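Local coordinates for protein CRS2 (Zea mays, PDB 1RYB) that facilitates the splicing of group IIB introns in chloroplasts as a complex with CAF1 or CAF2, and lacks peptidyl-tRNA hydrolase activity, at residues S58-L62 against V74-S79. Numbering follows the deposited sequence.
Sequences SKSLL and VVKPQS
V74 meets L62 through its backbone: the carbonyl O of V74 lies 3.2 Å from CA of L62, a weak CA-H...O contact beside the non-hydrogen-bonded pair L62-V75. V75 adds side-chain contacts, while its CA-H faces L61 O. Its two methyls part along the facing strand, CG2 resting 4.0 Å from CB of L62 while CG1, anti to the backbone N (chi1 176°), reaches S60, 3.8 Å from its OG. K76 supplies the regular antiparallel pairing with L61: its N donates to L61 O almost straight (178°), and its O receives L61 N at 2.9 Å. The lysine chain itself turns away to a salt bridge with D43.

These strands, 60-67 and 70-77, form a beta hairpin within the mixed sheet of the peptidyl-tRNA hydrolase fold, and side chains alternate between its faces. S60, L62, V75 and P77 share the face where helix 84-94 packs on S60 and L62; L61 and K76 point to the other. P77 faces S60 in a non-hydrogen-bonded pair; OG of S60 sits 3.5 Å from CA of P77 and donates to S58 O, tying the turn to the strand.

Q78 N then donates to K59 O at 2.7 Å, one backbone bond past the last bridge, where both chains have left the strands, and its CG lies 3.8 Å from L61 N. Last, CB of S79 lies 4.3 Å from CB of K59, just ahead of Y80, a probable tRNA-binding residue.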
loop_
_atom_site.group_PDB
_atom_site.type_symbol
_atom_site.label_atom_id
_atom_site.label_comp_id
_atom_site.label_asym_id
_atom_site.label_seq_id
_atom_site.Cartn_x
_atom_site.Cartn_y
_atom_site.Cartn_z
ATOM N N SER A 58 -0.176 15.593 -7.888
ATOM C CA SER A 58 -1.125 14.571 -8.409
ATOM C C SER A 58 -2.049 13.936 -7.333
ATOM O O SER A 58 -2.118 12.701 -7.177
ATOM C CB SER A 58 -0.335 13.424 -9.078
ATOM O OG SER A 58 -1.246 12.568 -9.777
ATOM N N LYS A 59 -2.719 14.796 -6.569
ATOM C CA LYS A 59 -3.677 14.386 -5.510
ATOM C C LYS A 59 -3.044 13.548 -4.465
ATOM O O LYS A 59 -3.762 12.811 -3.809
ATOM C CB LYS A 59 -4.745 13.498 -6.148
ATOM C CG LYS A 59 -5.528 14.158 -7.296
ATOM C CD LYS A 59 -6.646 13.250 -7.836
ATOM C CE LYS A 59 -7.777 14.027 -8.481
ATOM N NZ LYS A 59 -7.261 14.801 -9.619
ATOM N N SER A 60 -1.724 13.703 -4.223
ATOM C CA SER A 60 -1.063 12.860 -3.243
ATOM C C SER A 60 -0.098 13.636 -2.394
ATOM O O SER A 60 0.297 14.732 -2.738
ATOM C CB SER A 60 -0.176 11.843 -4.008
ATOM O OG SER A 60 -1.016 11.043 -4.873
ATOM N N LEU A 61 0.331 12.983 -1.372
ATOM C CA LEU A 61 1.500 13.335 -0.581
ATOM C C LEU A 61 2.553 12.335 -1.045
ATOM O O LEU A 61 2.261 11.136 -1.182
ATOM C CB LEU A 61 1.304 13.096 0.940
ATOM C CG LEU A 61 0.749 14.281 1.633
ATOM C CD1 LEU A 61 0.470 13.882 3.094
ATOM C CD2 LEU A 61 1.791 15.413 1.516
ATOM N N LEU A 62 3.783 12.798 -1.322
ATOM C CA LEU A 62 4.776 11.824 -1.676
ATOM C C LEU A 62 6.110 12.293 -1.207
ATOM O O LEU A 62 6.275 13.483 -0.880
ATOM C CB LEU A 62 4.799 11.474 -3.178
ATOM C CG LEU A 62 5.124 12.639 -4.101
ATOM C CD1 LEU A 62 6.647 12.718 -4.425
ATOM C CD2 LEU A 62 4.364 12.538 -5.425
ATOM N N VAL A 74 7.677 7.323 -2.626
ATOM C CA VAL A 74 6.738 6.744 -1.673
ATOM C C VAL A 74 5.533 7.616 -1.668
ATOM O O VAL A 74 5.680 8.767 -1.550
ATOM C CB VAL A 74 7.314 6.494 -0.253
ATOM C CG1 VAL A 74 8.397 5.420 -0.284
ATOM C CG2 VAL A 74 7.836 7.749 0.339
ATOM N N VAL A 75 4.339 7.060 -1.842
ATOM C CA VAL A 75 3.158 7.877 -2.091
ATOM C C VAL A 75 1.935 7.471 -1.253
ATOM O O VAL A 75 1.689 6.292 -1.093
ATOM C CB VAL A 75 2.761 7.578 -3.554
ATOM C CG1 VAL A 75 1.470 8.279 -3.973
ATOM C CG2 VAL A 75 3.863 7.853 -4.535
ATOM N N LYS A 76 1.196 8.468 -0.770
ATOM C CA LYS A 76 -0.087 8.322 -0.064
ATOM C C LYS A 76 -1.059 9.206 -0.818
ATOM O O LYS A 76 -1.036 10.460 -0.695
ATOM C CB LYS A 76 -0.027 8.792 1.396
ATOM C CG LYS A 76 0.912 7.853 2.219
ATOM C CD LYS A 76 0.722 7.999 3.744
ATOM C CE LYS A 76 1.228 9.338 4.227
ATOM N NZ LYS A 76 1.153 9.544 5.702
ATOM N N PRO A 77 -1.887 8.616 -1.654
ATOM C CA PRO A 77 -2.869 9.407 -2.355
ATOM C C PRO A 77 -3.829 10.020 -1.337
ATOM O O PRO A 77 -4.192 9.416 -0.305
ATOM C CB PRO A 77 -3.673 8.401 -3.206
ATOM C CG PRO A 77 -2.758 7.176 -3.321
ATOM C CD PRO A 77 -1.946 7.215 -2.035
ATOM N N GLN A 78 -4.163 11.262 -1.593
ATOM C CA GLN A 78 -5.085 11.999 -0.768
ATOM C C GLN A 78 -6.375 12.289 -1.560
ATOM O O GLN A 78 -6.917 13.379 -1.488
ATOM C CB GLN A 78 -4.463 13.338 -0.305
ATOM C CG GLN A 78 -3.070 13.100 0.324
ATOM C CD GLN A 78 -3.131 12.335 1.625
ATOM O OE1 GLN A 78 -2.327 11.377 1.847
ATOM N NE2 GLN A 78 -4.023 12.784 2.509
ATOM N N SER A 79 -6.818 11.299 -2.303
ATOM C CA SER A 79 -7.956 11.445 -3.199
ATOM C C SER A 79 -9.253 10.803 -2.680
ATOM O O SER A 79 -10.305 10.883 -3.287
ATOM C CB SER A 79 -7.514 10.634 -4.403
ATOM O OG SER A 79 -7.098 9.322 -3.969
#